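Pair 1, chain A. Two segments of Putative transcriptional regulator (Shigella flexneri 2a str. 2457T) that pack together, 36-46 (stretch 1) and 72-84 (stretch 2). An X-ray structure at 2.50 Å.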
# COMPACT_ATOMS: atom_id res chain seq x y z
N GLY A 36 -15.37 4.78 5.79
CA GLY A 36 -15.85 5.08 4.45
C GLY A 36 -14.83 4.70 3.38
O GLY A 36 -15.18 4.06 2.38
N ILE A 37 -13.58 5.10 3.60
CA ILE A 37 -12.48 4.81 2.68
C ILE A 37 -12.26 3.29 2.61
O ILE A 37 -12.08 2.72 1.53
CB ILE A 37 -11.19 5.56 3.14
CG1 ILE A 37 -11.29 7.07 2.84
CG2 ILE A 37 -9.95 4.97 2.51
CD1 ILE A 37 -11.18 7.44 1.33
N ARG A 38 -12.29 2.64 3.78
CA ARG A 38 -11.99 1.21 3.89
C ARG A 38 -13.03 0.31 3.24
O ARG A 38 -12.69 -0.76 2.78
CB ARG A 38 -11.76 0.81 5.35
CG ARG A 38 -10.31 0.98 5.85
CD ARG A 38 -10.18 0.63 7.36
NE ARG A 38 -9.55 -0.66 7.68
CZ ARG A 38 -8.61 -1.28 6.95
NH1 ARG A 38 -8.11 -2.44 7.36
NH2 ARG A 38 -8.16 -0.75 5.82
N GLN A 39 -14.30 0.73 3.20
CA GLN A 39 -15.34 -0.03 2.50
C GLN A 39 -15.11 0.08 0.99
O GLN A 39 -15.41 -0.86 0.25
CB GLN A 39 -16.79 0.41 2.87
CG GLN A 39 -16.90 1.20 4.19
CD GLN A 39 -18.07 0.79 5.12
OE1 GLN A 39 -19.24 1.12 4.88
NE2 GLN A 39 -17.72 0.10 6.22
N PHE A 40 -14.57 1.21 0.54
CA PHE A 40 -14.28 1.46 -0.87
C PHE A 40 -13.13 0.62 -1.40
O PHE A 40 -13.19 0.14 -2.51
CB PHE A 40 -13.97 2.94 -1.08
CG PHE A 40 -13.69 3.32 -2.52
CD1 PHE A 40 -12.39 3.34 -3.01
CD2 PHE A 40 -14.73 3.69 -3.37
CE1 PHE A 40 -12.13 3.69 -4.33
CE2 PHE A 40 -14.49 4.05 -4.70
CZ PHE A 40 -13.20 4.05 -5.18
N LEU A 41 -12.09 0.45 -0.60
CA LEU A 41 -10.87 -0.24 -1.03
C LEU A 41 -11.02 -1.55 -1.86
O LEU A 41 -10.31 -1.72 -2.85
CB LEU A 41 -9.93 -0.45 0.17
CG LEU A 41 -8.72 0.45 0.55
CD1 LEU A 41 -8.63 1.84 -0.11
CD2 LEU A 41 -8.63 0.56 2.08
N PRO A 42 -11.94 -2.46 -1.47
CA PRO A 42 -12.22 -3.66 -2.31
C PRO A 42 -12.45 -3.35 -3.78
O PRO A 42 -12.08 -4.16 -4.64
CB PRO A 42 -13.51 -4.23 -1.71
CG PRO A 42 -13.47 -3.78 -0.27
CD PRO A 42 -12.74 -2.47 -0.22
N SER A 43 -13.07 -2.20 -4.05
CA SER A 43 -13.35 -1.70 -5.40
C SER A 43 -12.14 -1.66 -6.28
O SER A 43 -12.26 -1.71 -7.51
CB SER A 43 -13.86 -0.27 -5.34
OG SER A 43 -15.25 -0.27 -5.42
N LEU A 44 -10.97 -1.53 -5.67
CA LEU A 44 -9.75 -1.36 -6.43
C LEU A 44 -9.20 -2.69 -6.85
O LEU A 44 -8.25 -2.76 -7.63
CB LEU A 44 -8.69 -0.69 -5.56
CG LEU A 44 -9.08 0.63 -4.96
CD1 LEU A 44 -8.19 0.86 -3.75
CD2 LEU A 44 -8.94 1.73 -6.01
N PHE A 45 -9.77 -3.75 -6.32
CA PHE A 45 -9.17 -5.05 -6.43
C PHE A 45 -10.10 -6.06 -7.10
O PHE A 45 -11.32 -5.94 -7.06
CB PHE A 45 -8.75 -5.53 -5.04
CG PHE A 45 -7.76 -4.61 -4.35
CD1 PHE A 45 -6.59 -4.19 -4.99
CD2 PHE A 45 -7.97 -4.21 -3.03
CE1 PHE A 45 -5.66 -3.36 -4.34
CE2 PHE A 45 -7.04 -3.39 -2.38
CZ PHE A 45 -5.88 -2.97 -3.04
N VAL A 46 -9.49 -7.06 -7.71
CA VAL A 46 -10.17 -8.16 -8.36
C VAL A 46 -11.19 -8.81 -7.41
O VAL A 46 -10.88 -9.07 -6.26
CB VAL A 46 -9.09 -9.17 -8.82
CG1 VAL A 46 -9.69 -10.52 -9.23
CG2 VAL A 46 -8.25 -8.56 -9.94
N VAL A 72 -2.30 6.49 3.76
CA VAL A 72 -1.80 5.55 2.75
C VAL A 72 -2.95 5.02 1.91
O VAL A 72 -2.84 4.92 0.68
CB VAL A 72 -0.86 4.41 3.29
CG1 VAL A 72 -0.17 4.80 4.60
CG2 VAL A 72 -1.59 3.10 3.44
N ALA A 73 -4.07 4.73 2.56
CA ALA A 73 -5.31 4.41 1.83
C ALA A 73 -5.74 5.48 0.79
O ALA A 73 -6.13 5.14 -0.33
CB ALA A 73 -6.43 4.17 2.80
N LEU A 74 -5.68 6.76 1.17
CA LEU A 74 -6.07 7.85 0.28
C LEU A 74 -5.10 7.91 -0.87
O LEU A 74 -5.48 7.87 -2.05
CB LEU A 74 -6.06 9.20 0.98
CG LEU A 74 -7.33 9.68 1.65
CD1 LEU A 74 -6.99 10.93 2.46
CD2 LEU A 74 -8.42 9.94 0.62
N ARG A 75 -3.83 8.00 -0.53
CA ARG A 75 -2.80 8.00 -1.53
C ARG A 75 -2.95 6.82 -2.50
O ARG A 75 -2.81 7.02 -3.71
CB ARG A 75 -1.43 8.05 -0.87
CG ARG A 75 -1.18 9.44 -0.33
CD ARG A 75 0.17 9.57 0.29
NE ARG A 75 0.10 9.52 1.74
CZ ARG A 75 0.89 10.23 2.54
NH1 ARG A 75 1.79 11.06 2.03
NH2 ARG A 75 0.78 10.11 3.85
N LEU A 76 -3.31 5.63 -2.01
CA LEU A 76 -3.49 4.47 -2.90
C LEU A 76 -4.59 4.74 -3.92
O LEU A 76 -4.38 4.58 -5.12
CB LEU A 76 -3.78 3.18 -2.11
CG LEU A 76 -3.12 1.85 -2.53
CD1 LEU A 76 -4.10 0.71 -2.42
CD2 LEU A 76 -2.55 1.87 -3.90
N ILE A 77 -5.76 5.18 -3.45
CA ILE A 77 -6.89 5.45 -4.32
C ILE A 77 -6.55 6.53 -5.34
O ILE A 77 -6.90 6.40 -6.53
CB ILE A 77 -8.12 5.88 -3.53
CG1 ILE A 77 -8.44 4.88 -2.40
CG2 ILE A 77 -9.31 6.14 -4.49
CD1 ILE A 77 -9.60 5.31 -1.51
N TYR A 78 -5.86 7.58 -4.88
CA TYR A 78 -5.41 8.66 -5.77
C TYR A 78 -4.43 8.08 -6.83
O TYR A 78 -4.73 8.09 -8.01
CB TYR A 78 -4.81 9.80 -4.92
CG TYR A 78 -4.83 11.19 -5.55
CD1 TYR A 78 -5.91 11.66 -6.30
CD2 TYR A 78 -3.76 12.07 -5.36
CE1 TYR A 78 -5.89 12.94 -6.89
CE2 TYR A 78 -3.74 13.34 -5.92
CZ TYR A 78 -4.79 13.78 -6.68
OH TYR A 78 -4.72 15.05 -7.20
N ALA A 79 -3.31 7.53 -6.38
CA ALA A 79 -2.33 6.80 -7.20
C ALA A 79 -2.88 5.93 -8.34
O ALA A 79 -2.31 5.90 -9.45
CB ALA A 79 -1.48 5.95 -6.28
N LEU A 80 -3.97 5.22 -8.08
CA LEU A 80 -4.59 4.39 -9.09
C LEU A 80 -5.57 5.19 -9.97
O LEU A 80 -6.32 4.60 -10.76
CB LEU A 80 -5.28 3.18 -8.46
CG LEU A 80 -4.38 2.27 -7.62
CD1 LEU A 80 -5.21 1.36 -6.71
CD2 LEU A 80 -3.44 1.48 -8.51
N GLY A 81 -5.55 6.52 -9.81
CA GLY A 81 -6.38 7.43 -10.60
C GLY A 81 -7.85 7.20 -10.37
O GLY A 81 -8.63 7.19 -11.29
N LYS A 82 -8.24 7.04 -9.12
CA LYS A 82 -9.60 6.57 -8.85
C LYS A 82 -10.42 7.49 -7.98
O LYS A 82 -11.49 7.14 -7.51
CB LYS A 82 -9.57 5.12 -8.34
CG LYS A 82 -9.35 4.13 -9.49
CD LYS A 82 -9.97 2.80 -9.15
CE LYS A 82 -10.26 2.00 -10.39
NZ LYS A 82 -9.06 1.91 -11.28
N MSE A 83 -9.91 8.70 -7.84
CA MSE A 83 -10.52 9.75 -7.04
C MSE A 83 -10.02 11.05 -7.65
O MSE A 83 -8.85 11.13 -8.02
CB MSE A 83 -10.02 9.60 -5.61
CG MSE A 83 -10.15 10.81 -4.74
SE MSE A 83 -9.49 10.33 -2.96
CE MSE A 83 -11.12 9.46 -2.29
N ASP A 84 -10.88 12.06 -7.81
CA ASP A 84 -10.35 13.29 -8.45
C ASP A 84 -9.73 14.23 -7.42
O ASP A 84 -9.86 13.97 -6.22
CB ASP A 84 -11.32 13.95 -9.47
CG ASP A 84 -12.64 14.32 -8.86
OD1 ASP A 84 -13.47 14.96 -9.56
OD2 ASP A 84 -12.85 13.98 -7.66

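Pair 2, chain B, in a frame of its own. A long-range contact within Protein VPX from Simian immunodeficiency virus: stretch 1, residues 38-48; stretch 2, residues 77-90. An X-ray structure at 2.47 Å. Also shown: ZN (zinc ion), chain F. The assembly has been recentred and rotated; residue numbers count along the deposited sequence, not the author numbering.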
# COMPACT_ATOMS: atom_id res chain seq x y z
N GLU B 38 11.95 -8.66 -16.54
CA GLU B 38 10.64 -9.13 -16.10
C GLU B 38 9.59 -8.02 -16.07
O GLU B 38 8.45 -8.24 -16.51
CB GLU B 38 10.75 -9.85 -14.76
CG GLU B 38 11.49 -11.19 -14.84
CD GLU B 38 11.50 -11.94 -13.52
OE1 GLU B 38 10.96 -11.41 -12.52
OE2 GLU B 38 12.06 -13.06 -13.47
N ILE B 39 9.94 -6.83 -15.59
CA ILE B 39 8.94 -5.76 -15.58
C ILE B 39 8.49 -5.41 -16.99
O ILE B 39 7.30 -5.15 -17.22
CB ILE B 39 9.38 -4.52 -14.74
CG1 ILE B 39 8.15 -3.67 -14.36
CG2 ILE B 39 10.40 -3.67 -15.47
CD1 ILE B 39 8.45 -2.58 -13.31
N ASN B 40 9.41 -5.42 -17.95
CA ASN B 40 9.05 -5.15 -19.34
C ASN B 40 8.06 -6.18 -19.91
O ASN B 40 7.05 -5.81 -20.51
CB ASN B 40 10.29 -5.00 -20.24
CG ASN B 40 11.06 -3.72 -19.96
OD1 ASN B 40 10.51 -2.76 -19.40
ND2 ASN B 40 12.32 -3.68 -20.37
N ARG B 41 8.34 -7.46 -19.72
CA ARG B 41 7.44 -8.50 -20.18
C ARG B 41 6.06 -8.41 -19.52
O ARG B 41 5.05 -8.69 -20.16
CB ARG B 41 8.04 -9.88 -19.95
CG ARG B 41 9.29 -10.14 -20.79
CD ARG B 41 9.65 -11.61 -20.83
NE ARG B 41 11.09 -11.77 -20.94
CZ ARG B 41 11.89 -12.04 -19.91
NH1 ARG B 41 11.38 -12.19 -18.69
NH2 ARG B 41 13.20 -12.16 -20.09
N ALA B 42 6.03 -8.02 -18.25
CA ALA B 42 4.75 -7.87 -17.56
C ALA B 42 3.99 -6.64 -18.03
O ALA B 42 2.78 -6.70 -18.29
CB ALA B 42 4.97 -7.81 -16.06
N ALA B 43 4.71 -5.52 -18.17
CA ALA B 43 4.07 -4.24 -18.47
C ALA B 43 3.42 -4.16 -19.85
O ALA B 43 2.49 -3.37 -20.04
CB ALA B 43 5.06 -3.10 -18.30
N VAL B 44 3.90 -4.95 -20.81
CA VAL B 44 3.30 -4.91 -22.15
C VAL B 44 1.89 -5.52 -22.17
O VAL B 44 1.17 -5.34 -23.14
CB VAL B 44 4.19 -5.54 -23.26
CG1 VAL B 44 5.39 -4.66 -23.58
CG2 VAL B 44 4.65 -6.95 -22.88
N ASN B 45 1.49 -6.20 -21.10
CA ASN B 45 0.12 -6.69 -20.99
C ASN B 45 -0.83 -5.71 -20.30
O ASN B 45 -2.00 -6.01 -20.10
CB ASN B 45 0.08 -8.02 -20.22
CG ASN B 45 0.88 -9.11 -20.90
OD1 ASN B 45 1.03 -9.12 -22.12
ND2 ASN B 45 1.40 -10.05 -20.11
N HIS B 46 -0.33 -4.53 -19.92
CA HIS B 46 -1.13 -3.56 -19.19
C HIS B 46 -1.00 -2.15 -19.75
O HIS B 46 -1.96 -1.39 -19.77
CB HIS B 46 -0.73 -3.52 -17.71
CG HIS B 46 -0.94 -4.81 -16.99
ND1 HIS B 46 -2.13 -5.13 -16.36
CD2 HIS B 46 -0.11 -5.86 -16.79
CE1 HIS B 46 -2.03 -6.33 -15.81
NE2 HIS B 46 -0.82 -6.79 -16.06
N LEU B 47 0.20 -1.81 -20.20
CA LEU B 47 0.48 -0.45 -20.65
C LEU B 47 0.70 -0.47 -22.15
O LEU B 47 1.12 -1.50 -22.69
CB LEU B 47 1.73 0.10 -19.94
CG LEU B 47 1.76 -0.05 -18.41
CD1 LEU B 47 3.05 0.48 -17.84
CD2 LEU B 47 0.57 0.66 -17.77
N PRO B 48 0.41 0.65 -22.83
CA PRO B 48 0.69 0.73 -24.27
C PRO B 48 2.18 0.54 -24.56
O PRO B 48 3.02 1.22 -23.97
CB PRO B 48 0.24 2.15 -24.65
CG PRO B 48 -0.09 2.87 -23.37
CD PRO B 48 -0.34 1.82 -22.33
N ARG B 77 17.23 4.02 -12.69
CA ARG B 77 16.29 5.14 -12.80
C ARG B 77 15.09 4.76 -13.68
O ARG B 77 13.96 5.16 -13.42
CB ARG B 77 16.96 6.41 -13.34
CG ARG B 77 18.10 6.94 -12.45
CD ARG B 77 17.61 7.30 -11.05
NE ARG B 77 16.54 8.29 -11.12
CZ ARG B 77 16.72 9.61 -11.06
NH1 ARG B 77 17.95 10.12 -10.90
NH2 ARG B 77 15.67 10.42 -11.15
N TYR B 78 15.35 3.97 -14.72
CA TYR B 78 14.28 3.57 -15.61
C TYR B 78 13.29 2.63 -14.89
O TYR B 78 12.08 2.80 -15.00
CB TYR B 78 14.85 2.91 -16.88
CG TYR B 78 13.81 2.12 -17.65
CD1 TYR B 78 12.93 2.75 -18.51
CD2 TYR B 78 13.73 0.73 -17.53
CE1 TYR B 78 11.98 2.04 -19.24
CE2 TYR B 78 12.78 0.01 -18.25
CZ TYR B 78 11.91 0.67 -19.10
OH TYR B 78 10.97 -0.02 -19.81
N LEU B 79 13.82 1.65 -14.16
CA LEU B 79 12.98 0.70 -13.43
C LEU B 79 12.05 1.43 -12.45
O LEU B 79 10.86 1.13 -12.39
CB LEU B 79 13.84 -0.34 -12.68
CG LEU B 79 13.12 -1.38 -11.82
CD1 LEU B 79 12.17 -2.22 -12.66
CD2 LEU B 79 14.11 -2.29 -11.10
N CYS B 80 12.59 2.40 -11.70
CA CYS B 80 11.77 3.11 -10.72
C CYS B 80 10.58 3.82 -11.38
O CYS B 80 9.48 3.83 -10.82
CB CYS B 80 12.62 4.06 -9.86
SG CYS B 80 13.83 3.21 -8.75
N LEU B 81 10.80 4.37 -12.57
CA LEU B 81 9.71 5.03 -13.31
C LEU B 81 8.63 4.04 -13.76
O LEU B 81 7.43 4.34 -13.67
CB LEU B 81 10.24 5.77 -14.53
CG LEU B 81 11.01 7.06 -14.23
CD1 LEU B 81 11.69 7.55 -15.50
CD2 LEU B 81 10.07 8.14 -13.66
N ILE B 82 9.04 2.87 -14.25
CA ILE B 82 8.07 1.87 -14.68
C ILE B 82 7.33 1.27 -13.49
O ILE B 82 6.12 1.00 -13.58
CB ILE B 82 8.70 0.76 -15.54
CG1 ILE B 82 9.42 1.37 -16.74
CG2 ILE B 82 7.62 -0.20 -16.04
CD1 ILE B 82 8.52 2.28 -17.59
N GLN B 83 8.03 1.08 -12.36
CA GLN B 83 7.37 0.55 -11.17
C GLN B 83 6.26 1.52 -10.74
O GLN B 83 5.18 1.08 -10.34
CB GLN B 83 8.36 0.30 -10.02
CG GLN B 83 9.44 -0.78 -10.27
CD GLN B 83 8.99 -2.20 -9.92
OE1 GLN B 83 7.82 -2.57 -10.05
NE2 GLN B 83 9.95 -3.03 -9.52
N LYS B 84 6.51 2.83 -10.87
CA LYS B 84 5.48 3.82 -10.52
C LYS B 84 4.31 3.81 -11.50
O LYS B 84 3.16 3.94 -11.09
CB LYS B 84 6.07 5.23 -10.36
CG LYS B 84 6.96 5.34 -9.13
CD LYS B 84 7.74 6.64 -9.06
CE LYS B 84 8.94 6.45 -8.11
NZ LYS B 84 9.65 7.71 -7.78
N ALA B 85 4.61 3.66 -12.78
CA ALA B 85 3.56 3.54 -13.80
C ALA B 85 2.68 2.33 -13.49
O ALA B 85 1.45 2.41 -13.57
CB ALA B 85 4.17 3.44 -15.21
N MET B 86 3.30 1.21 -13.13
CA MET B 86 2.54 -0.01 -12.85
C MET B 86 1.68 0.16 -11.60
O MET B 86 0.54 -0.28 -11.57
CB MET B 86 3.46 -1.22 -12.69
CG MET B 86 4.05 -1.71 -13.99
SD MET B 86 2.78 -2.37 -15.08
CE MET B 86 2.31 -3.85 -14.17
N PHE B 87 2.25 0.83 -10.59
CA PHE B 87 1.51 1.14 -9.36
C PHE B 87 0.26 1.95 -9.70
O PHE B 87 -0.82 1.67 -9.19
CB PHE B 87 2.42 1.93 -8.41
CG PHE B 87 1.71 2.52 -7.21
CD1 PHE B 87 1.51 1.76 -6.05
CD2 PHE B 87 1.31 3.84 -7.20
CE1 PHE B 87 0.87 2.31 -4.91
CE2 PHE B 87 0.69 4.42 -6.07
CZ PHE B 87 0.47 3.65 -4.92
N MET B 88 0.40 2.96 -10.54
CA MET B 88 -0.75 3.78 -10.90
C MET B 88 -1.80 2.96 -11.65
O MET B 88 -3.00 3.09 -11.40
CB MET B 88 -0.32 5.01 -11.70
CG MET B 88 0.40 6.06 -10.83
SD MET B 88 0.90 7.56 -11.70
CE MET B 88 2.19 6.93 -12.77
N HIS B 89 -1.35 2.08 -12.54
CA HIS B 89 -2.29 1.26 -13.32
C HIS B 89 -3.10 0.33 -12.43
O HIS B 89 -4.31 0.18 -12.61
CB HIS B 89 -1.56 0.46 -14.40
CG HIS B 89 -2.44 -0.50 -15.14
ND1 HIS B 89 -3.22 -0.11 -16.21
CD2 HIS B 89 -2.64 -1.82 -14.97
CE1 HIS B 89 -3.88 -1.16 -16.67
NE2 HIS B 89 -3.55 -2.21 -15.94
N CYS B 90 -2.45 -0.30 -11.46
CA CYS B 90 -3.11 -1.30 -10.64
C CYS B 90 -4.02 -0.71 -9.56
O CYS B 90 -5.03 -1.31 -9.21
CB CYS B 90 -2.09 -2.28 -10.06
SG CYS B 90 -1.34 -3.35 -11.35
ZN ZN F . -3.88 -4.19 -16.43

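What most sharply separates the two contacts? It is the metal. In pair 2 a zinc ion ties the stretches together, bound by His46(B) ND1 at 2.0 Å and His89(B) NE2 at 2.1 Å, with two further ligand atoms from elsewhere in the structure. Sharing one ion brings His46(B) ND1 and His89(B) NE2 within 3.3 Å, yet they are not hydrogen-bonded. His46(B) also sets its CB over one face of the His89(B) ring. The matching positions in pair 1 are Leu44(A) and Leu80(A), which simply touch, Leu44(A) CD2 to Leu80(A) CD1 at 3.8 Å. The same place in the fold is thus closed by coordination in one case and by apolar packing in the other.

What backbone arrangement do they share? In each pair a helix in stretch 1 crosses one in stretch 2 with the N-to-C directions broadly aligned, at 46° in pair 1 and 32° in pair 2, and the axes approach to 10.4 and 10.9 Å. Central residues superpose with an RMSD of 0.6 Å. The ends of stretch 2 differ: the helix of pair 2 runs on through Cys90(B), whereas in pair 1 Leu80(A) is the first residue to leave helical phi/psi, and Gly81(A) follows with positive phi.

How is the space between the stretches filled? Ile37(A) and Ile39(B) match and both point toward the opposing stretch, but their rotamers differ, chi1 being m in pair 1 and t in pair 2. Ile37(A) CG2 meets the small Ala73(A) CB at 3.6 Å; Ile39(B) CD1 meets Ile82(B) CG2, the larger residue at that position, at 3.7 Å. One turn along, the exchange is clear: Leu41(A) CD2 lies 4.3 Å from Ala73(A) CB, whereas Ala43(B) CB lies 4.5 Å from Ile82(B) CG2, so large and small have changed sides. Bulk can therefore come from either stretch. Leu41(A) CD1 also reaches Ile77(A) CG1 at 3.8 Å, and Ala43(B) CB lies 4.0 Å from Met86(B) SD. Phe40(A) adds a ring in pair 1, with CD1 3.7 Å from Ile77(A) CD1; its counterpart, Ala42(B), has no contact within 4.5 Å.

What do the residues without a counterpart add? In pair 2, Tyr78(B) OH donates a hydrogen bond to Asn40(B) OD1 at 2.8 Å, the only one across its stretches. In pair 1, Lys82(A) contributes carbon at its closest approach, its CD lying 3.5 Å from Leu44(A) CD2.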